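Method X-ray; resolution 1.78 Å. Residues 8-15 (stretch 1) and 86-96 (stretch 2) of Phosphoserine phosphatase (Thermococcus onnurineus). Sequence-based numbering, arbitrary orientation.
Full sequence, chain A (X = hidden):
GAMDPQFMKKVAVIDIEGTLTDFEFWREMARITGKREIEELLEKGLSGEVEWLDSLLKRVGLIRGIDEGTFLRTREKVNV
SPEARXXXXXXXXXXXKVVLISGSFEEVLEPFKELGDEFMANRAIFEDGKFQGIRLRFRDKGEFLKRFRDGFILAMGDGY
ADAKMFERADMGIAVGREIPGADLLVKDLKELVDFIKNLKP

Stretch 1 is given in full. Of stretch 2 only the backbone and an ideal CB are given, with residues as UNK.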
# COMPACT_ATOMS: atom_id res chain seq x y z
N MSE A 8 -12.56 18.50 -5.68
CA MSE A 8 -13.29 17.24 -5.59
C MSE A 8 -13.76 16.67 -6.92
O MSE A 8 -14.29 15.57 -6.95
CB MSE A 8 -14.50 17.38 -4.66
CG MSE A 8 -14.09 17.73 -3.25
SE MSE A 8 -15.68 17.95 -2.14
CE MSE A 8 -16.22 16.10 -2.14
N LYS A 9 -13.56 17.42 -8.00
CA LYS A 9 -14.15 17.05 -9.29
C LYS A 9 -13.34 16.00 -10.06
O LYS A 9 -12.12 15.97 -9.98
CB LYS A 9 -14.32 18.29 -10.17
CG LYS A 9 -15.29 19.31 -9.60
CD LYS A 9 -15.73 20.31 -10.67
CE LYS A 9 -15.61 21.73 -10.13
NZ LYS A 9 -16.61 22.64 -10.76
N LYS A 10 -14.05 15.16 -10.81
CA LYS A 10 -13.40 14.28 -11.78
C LYS A 10 -12.56 15.10 -12.74
O LYS A 10 -12.91 16.24 -13.06
CB LYS A 10 -14.44 13.44 -12.54
CG LYS A 10 -15.55 14.23 -13.23
CD LYS A 10 -16.76 13.33 -13.52
CE LYS A 10 -17.93 14.13 -14.05
NZ LYS A 10 -18.30 15.20 -13.10
N VAL A 11 -11.45 14.52 -13.18
CA VAL A 11 -10.48 15.25 -13.96
C VAL A 11 -10.56 14.83 -15.42
O VAL A 11 -10.59 13.64 -15.73
CB VAL A 11 -9.07 15.02 -13.41
CG1 VAL A 11 -8.03 15.70 -14.29
CG2 VAL A 11 -9.01 15.54 -11.98
N ALA A 12 -10.66 15.82 -16.29
CA ALA A 12 -10.59 15.60 -17.73
C ALA A 12 -9.20 16.03 -18.18
O ALA A 12 -8.89 17.23 -18.18
CB ALA A 12 -11.65 16.43 -18.42
N VAL A 13 -8.36 15.07 -18.54
CA VAL A 13 -7.01 15.36 -19.03
C VAL A 13 -7.03 15.32 -20.55
O VAL A 13 -7.48 14.33 -21.14
CB VAL A 13 -5.97 14.34 -18.52
CG1 VAL A 13 -4.57 14.65 -19.04
CG2 VAL A 13 -5.96 14.31 -16.99
N ILE A 14 -6.56 16.40 -21.17
CA ILE A 14 -6.41 16.43 -22.62
C ILE A 14 -4.95 16.55 -23.03
O ILE A 14 -4.28 17.53 -22.67
CB ILE A 14 -7.20 17.62 -23.25
CG1 ILE A 14 -8.67 17.57 -22.85
CG2 ILE A 14 -7.04 17.60 -24.77
CD1 ILE A 14 -9.41 18.84 -23.15
N ASP A 15 -4.46 15.56 -23.77
CA ASP A 15 -3.15 15.66 -24.41
C ASP A 15 -3.34 16.54 -25.64
O ASP A 15 -4.05 16.15 -26.56
CB ASP A 15 -2.64 14.27 -24.79
CG ASP A 15 -1.19 14.28 -25.24
OD1 ASP A 15 -0.44 15.19 -24.83
OD2 ASP A 15 -0.79 13.37 -26.00
N UNK A 86 -14.77 25.09 -27.27
CA UNK A 86 -16.05 24.50 -26.92
C UNK A 86 -15.84 23.20 -26.13
O UNK A 86 -16.55 22.93 -25.17
CB UNK A 86 -16.88 24.24 -28.18
N UNK A 87 -14.85 22.40 -26.54
CA UNK A 87 -14.57 21.17 -25.80
C UNK A 87 -14.35 21.50 -24.33
O UNK A 87 -15.01 20.95 -23.45
CB UNK A 87 -13.35 20.45 -26.38
N UNK A 88 -13.42 22.41 -24.08
CA UNK A 88 -13.04 22.72 -22.71
C UNK A 88 -14.18 23.34 -21.91
O UNK A 88 -14.39 22.99 -20.76
CB UNK A 88 -11.84 23.66 -22.71
N UNK A 89 -14.93 24.24 -22.53
CA UNK A 89 -16.05 24.86 -21.82
C UNK A 89 -17.17 23.84 -21.50
O UNK A 89 -17.80 23.91 -20.44
CB UNK A 89 -16.61 26.01 -22.65
N UNK A 90 -17.39 22.91 -22.42
CA UNK A 90 -18.41 21.89 -22.24
C UNK A 90 -18.01 20.88 -21.16
O UNK A 90 -18.83 20.51 -20.30
CB UNK A 90 -18.67 21.17 -23.56
N UNK A 91 -16.76 20.45 -21.19
CA UNK A 91 -16.21 19.65 -20.10
C UNK A 91 -16.49 20.26 -18.73
O UNK A 91 -16.92 19.56 -17.81
CB UNK A 91 -14.70 19.48 -20.29
N UNK A 92 -16.25 21.56 -18.58
CA UNK A 92 -16.58 22.21 -17.31
C UNK A 92 -18.07 22.15 -16.98
O UNK A 92 -18.43 21.89 -15.84
CB UNK A 92 -16.13 23.67 -17.34
N UNK A 93 -18.92 22.42 -17.97
CA UNK A 93 -20.36 22.32 -17.77
C UNK A 93 -20.73 20.93 -17.28
O UNK A 93 -21.62 20.77 -16.44
CB UNK A 93 -21.11 22.65 -19.06
N UNK A 94 -20.05 19.93 -17.82
CA UNK A 94 -20.35 18.54 -17.50
C UNK A 94 -19.71 18.11 -16.17
O UNK A 94 -19.80 16.95 -15.78
CB UNK A 94 -19.87 17.63 -18.63
N UNK A 95 -19.07 19.05 -15.49
CA UNK A 95 -18.60 18.83 -14.13
C UNK A 95 -17.18 18.33 -13.99
O UNK A 95 -16.82 17.75 -12.97
CB UNK A 95 -19.53 17.83 -13.44
N UNK A 96 -16.36 18.54 -15.01
CA UNK A 96 -14.96 18.14 -14.97
C UNK A 96 -14.07 19.31 -14.60
O UNK A 96 -14.37 20.46 -14.94
CB UNK A 96 -14.53 17.56 -16.32

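Strand 11-15 and helix 86-93 run nearly antiparallel, at 166°, with their axes approaching to 9.9 Å; side chains must therefore bridge the gap, and the helix offers stretch 1 a face that recurs every three or four residues.

Position 86 has nothing of stretch 1 within 5.5 Å of its ideal CB, so any helix-compatible residue would do; it is Glu-86. Position 87 differs: its CB points toward the strand and lies 5.3 Å from Ile-14 CD1, too far for alanine to make contact but suited to leucine, isoleucine or methionine. The residue is Leu-87, chi1 t and chi2 p, whose CD2 comes to 3.8 Å from Ile-14 CD1. At 88 the CB points sideways, 5.4 Å from Ile-14 CD1, and a modest apolar group would suffice. Val-88 supplies it, its CG2 standing 4.2 Å from Ile-14 CD1.

Positions 89 and 90 lie out of reach of stretch 1, which sets no demand on them. They are Glu-89 and Thr-90; the latter turns its hydroxyl back on the helix, OG1 donating to Glu-86 O at 2.7 Å.

Position 91 lies one turn beyond 87 and again points toward the strand, with its CB 4.7 Å from Ala-12 CB. The small alanine leaves room for a branched apolar chain, and leucine, isoleucine or methionine are all plausible. Leu-91 spans two strand residues that point the same way: its CD2 lies 3.9 Å from Ala-12 CB, and its CD1 lies 3.8 Å from Ile-14 CD1.

Position 92 points away and 93 is out of reach, so polar, helix-favouring residues fit; they are Arg-92 and Glu-93. Position 94 points sideways with no stretch 1 atom within 5.5 Å of its CB, and a long polar chain can leave freely. Lys-94 does so, its end leading away from stretch 1.

Position 95 is dictated by its backbone. Its phi of 93° closes a Schellman motif, in which the backbone N of 95 bonds to the O of 92 and that of 96 to the O of 91. A CB here would be jammed against the preceding carbonyl and would sit only 2.9 Å from Lys-10 NZ. Glycine is the clear choice, and Gly-95 accepts a weak hydrogen bond at its O from Lys-10 NZ, 3.0 Å away.

Position 96 has its CB 3.7 Å from Ala-12 CB and 3.9 Å from Lys-10 O. Beside it runs the aliphatic chain of Lys-10, ending in a positive charge, so a large apolar residue would fit and an aromatic one could also use the charge. Phe-96, chi1 m, lays one ring face beneath Lys-10: Lys-10 CE lies 3.9 Å from the Phe-96 ring centroid as a CH-pi contact, and Lys-10 NZ lies 4.7 Å from that centroid, 9° off the normal, as a cation-pi interaction. The ring also packs against alanine, with CD2 of Phe-96 3.7 Å from Ala-12 CB, while Phe-96 CA makes a CA-H...O contact of 3.4 Å with Lys-10 O.

Stretch 2 86-96: ELVETLREKGF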
# COMPACT_ATOMS: atom_id res chain seq x y z
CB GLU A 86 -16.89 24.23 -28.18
CG GLU A 86 -18.29 23.71 -27.86
CD GLU A 86 -19.15 23.56 -29.10
OE1 GLU A 86 -18.62 23.67 -30.23
OE2 GLU A 86 -20.37 23.31 -28.94
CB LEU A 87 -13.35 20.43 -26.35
CG LEU A 87 -12.91 19.20 -25.54
CD1 LEU A 87 -14.03 18.21 -25.40
CD2 LEU A 87 -11.68 18.51 -26.15
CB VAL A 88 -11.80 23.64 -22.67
CG1 VAL A 88 -11.56 24.17 -21.27
CG2 VAL A 88 -10.58 22.89 -23.20
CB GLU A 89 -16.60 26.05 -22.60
CG GLU A 89 -15.62 27.21 -22.66
CD GLU A 89 -16.13 28.39 -23.46
OE1 GLU A 89 -17.18 28.27 -24.14
OE2 GLU A 89 -15.45 29.44 -23.43
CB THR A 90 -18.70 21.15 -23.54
OG1 THR A 90 -19.07 22.10 -24.55
CG2 THR A 90 -19.86 20.15 -23.35
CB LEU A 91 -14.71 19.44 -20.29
CG LEU A 91 -14.37 18.41 -21.36
CD1 LEU A 91 -12.92 18.56 -21.82
CD2 LEU A 91 -14.62 17.01 -20.83
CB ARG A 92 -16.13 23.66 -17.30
CG ARG A 92 -14.65 23.84 -17.16
CD ARG A 92 -14.36 25.24 -16.66
NE ARG A 92 -12.95 25.56 -16.79
CZ ARG A 92 -12.42 26.19 -17.83
NH1 ARG A 92 -13.19 26.57 -18.83
NH2 ARG A 92 -11.12 26.44 -17.86
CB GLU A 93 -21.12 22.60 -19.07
CG GLU A 93 -20.98 24.01 -19.62
CD GLU A 93 -21.76 24.20 -20.90
OE1 GLU A 93 -22.85 23.60 -21.03
OE2 GLU A 93 -21.28 24.94 -21.79
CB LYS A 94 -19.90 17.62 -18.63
CG LYS A 94 -20.56 17.91 -19.98
CD LYS A 94 -22.07 17.97 -19.86
CE LYS A 94 -22.73 18.11 -21.23
NZ LYS A 94 -24.22 18.03 -21.14
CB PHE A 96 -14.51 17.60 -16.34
CG PHE A 96 -15.13 16.29 -16.70
CD1 PHE A 96 -16.36 16.23 -17.31
CD2 PHE A 96 -14.46 15.11 -16.45
CE1 PHE A 96 -16.93 15.02 -17.65
CE2 PHE A 96 -15.02 13.89 -16.78
CZ PHE A 96 -16.26 13.84 -17.38
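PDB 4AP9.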